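Local structure of plu4264 (Photorhabdus luminescens subsp. laumondii, 4MV2) at residues A[67-71]-A[72-76]. The protein is of unknown function but adopts the cupin fold and binds a nickel ion, and may be a metal-dependent enzyme. Residues are numbered along the deposited sequence; the frame is centred on the assembly and turned at random.
Sequences IRIND and EDFPV
The R68 guanidinium and the D73 carboxylate meet edge to edge, their planes only 12° apart, and D73 lies in the guanidinium plane, at its edge. NE reaches OD1 of D73 at 2.7 Å and NH2 reaches OD2 at 3.0 Å, both oxygens using their syn lone pairs: a side-on, two-nitrogen salt bridge. R68 gets there with CG anti to its backbone N (chi1 -178°) and a bend at chi3 (-69°) that lays the guanidinium beside the aspartate. The F74 ring takes the carbonyl oxygen of I67 at its edge, in plane, with CD1 3.5 Å from that O, while CD1 of I69, in the conformer modelled here, comes to the ring obliquely. On this same side of the hairpin CG1 of I67 packs on CG2 of V76 (3.7 Å), the two side chains crossing at about a right angle.

Antiparallel backbone bonds tie I67 to F74 and I69 to E72 in both directions, and a type I' turn through N70 and D71 closes this hairpin, with its two-residue loop, between strands 64-69 and 72-77. N70 OD1 accepts from the backbone N of E89, anchoring the turn. Residues I4 and I5 of the second subunit pack on I69, F74 and V76.

The chemistry therefore differs by face: on one, the salt bridge probably restrains the rotation of both R68 and D73; the other, that of I67, I69, F74 and V76, is mainly apolar and serves the cupin core and the dimer interface, with E72 at its turn end leading its carboxylate away.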
loop_
_atom_site.group_PDB
_atom_site.type_symbol
_atom_site.label_atom_id
_atom_site.label_comp_id
_atom_site.label_asym_id
_atom_site.label_seq_id
_atom_site.Cartn_x
_atom_site.Cartn_y
_atom_site.Cartn_z
ATOM N N ILE A 67 6.303 12.264 11.032
ATOM C CA ILE A 67 4.907 12.510 10.696
ATOM C C ILE A 67 4.348 13.327 11.853
ATOM O O ILE A 67 4.284 12.845 12.974
ATOM C CB ILE A 67 4.076 11.239 10.488
ATOM C CG1 ILE A 67 4.819 10.199 9.643
ATOM C CG2 ILE A 67 2.745 11.613 9.887
ATOM C CD1 ILE A 67 5.145 10.645 8.259
ATOM N N ARG A 68 3.941 14.563 11.583
ATOM C CA ARG A 68 3.344 15.410 12.603
ATOM C C ARG A 68 1.844 15.319 12.452
ATOM O O ARG A 68 1.302 15.669 11.409
ATOM C CB ARG A 68 3.812 16.852 12.419
ATOM C CG ARG A 68 3.249 17.791 13.498
ATOM C CD ARG A 68 3.992 19.094 13.588
ATOM N NE ARG A 68 5.339 18.876 14.112
ATOM C CZ ARG A 68 6.301 19.791 14.126
ATOM N NH1 ARG A 68 6.113 20.986 13.588
ATOM N NH2 ARG A 68 7.485 19.486 14.635
ATOM N N ILE A 69 1.191 14.840 13.503
ATOM C CA ILE A 69 -0.255 14.638 13.517
ATOM C C ILE A 69 -0.792 15.425 14.704
ATOM O O ILE A 69 -0.511 15.100 15.854
ATOM C CB ILE A 69 -0.629 13.134 13.625
ATOM C CG1 ILE A 69 -0.005 12.352 12.465
ATOM C CG2 ILE A 69 -2.151 12.954 13.670
ATOM C CD1 ILE A 69 -0.193 10.863 12.564
ATOM N N ASN A 70 -1.530 16.486 14.407
ATOM C CA ASN A 70 -1.991 17.411 15.431
ATOM C C ASN A 70 -0.866 17.758 16.374
ATOM O O ASN A 70 -0.992 17.619 17.607
ATOM C CB ASN A 70 -3.149 16.819 16.221
ATOM C CG ASN A 70 -4.383 16.607 15.371
ATOM O OD1 ASN A 70 -4.604 17.301 14.378
ATOM N ND2 ASN A 70 -5.202 15.648 15.766
ATOM N N ASP A 71 0.238 18.236 15.844
ATOM C CA ASP A 71 1.324 18.641 16.775
ATOM C C ASP A 71 1.903 17.542 17.758
ATOM O O ASP A 71 2.531 17.867 18.780
ATOM C CB ASP A 71 0.875 19.862 17.570
ATOM C CG ASP A 71 0.559 21.050 16.680
ATOM O OD1 ASP A 71 1.419 21.399 15.828
ATOM O OD2 ASP A 71 -0.550 21.612 16.835
ATOM N N GLU A 72 1.621 16.268 17.471
ATOM C CA GLU A 72 2.387 15.139 18.014
ATOM C C GLU A 72 3.319 14.683 16.887
ATOM O O GLU A 72 2.887 14.598 15.745
ATOM C CB GLU A 72 1.476 13.962 18.389
ATOM C CG GLU A 72 0.741 14.035 19.738
ATOM C CD GLU A 72 0.161 12.682 20.130
ATOM O OE1 GLU A 72 -0.853 12.256 19.533
ATOM O OE2 GLU A 72 0.741 12.029 21.022
ATOM N N ASP A 73 4.580 14.393 17.208
ATOM C CA ASP A 73 5.550 13.945 16.213
ATOM C C ASP A 73 5.804 12.441 16.312
ATOM O O ASP A 73 6.051 11.904 17.369
ATOM C CB ASP A 73 6.870 14.708 16.420
ATOM C CG ASP A 73 6.797 16.136 15.941
ATOM O OD1 ASP A 73 5.823 16.507 15.267
ATOM O OD2 ASP A 73 7.713 16.914 16.257
ATOM N N PHE A 74 5.784 11.788 15.168
ATOM C CA PHE A 74 6.035 10.352 15.061
ATOM C C PHE A 74 7.215 10.158 14.107
ATOM O O PHE A 74 7.053 10.262 12.918
ATOM C CB PHE A 74 4.802 9.645 14.490
ATOM C CG PHE A 74 3.601 9.695 15.395
ATOM C CD1 PHE A 74 2.735 10.783 15.365
ATOM C CD2 PHE A 74 3.344 8.672 16.285
ATOM C CE1 PHE A 74 1.629 10.842 16.220
ATOM C CE2 PHE A 74 2.252 8.739 17.144
ATOM C CZ PHE A 74 1.398 9.834 17.107
ATOM N N PRO A 75 8.414 9.864 14.625
ATOM C CA PRO A 75 9.480 9.457 13.714
ATOM C C PRO A 75 9.159 8.128 13.074
ATOM O O PRO A 75 8.708 7.204 13.742
ATOM C CB PRO A 75 10.692 9.341 14.652
ATOM C CG PRO A 75 10.307 10.078 15.870
ATOM C CD PRO A 75 8.881 9.907 16.017
ATOM N N VAL A 76 9.440 8.031 11.796
ATOM C CA VAL A 76 9.113 6.835 11.032
ATOM C C VAL A 76 10.215 6.469 10.057
ATOM O O VAL A 76 10.993 7.322 9.595
ATOM C CB VAL A 76 7.796 6.943 10.253
ATOM C CG1 VAL A 76 6.591 7.091 11.210
ATOM C CG2 VAL A 76 7.842 8.067 9.209
HETATM O O HOH W 1 -1.788 13.093 17.294
#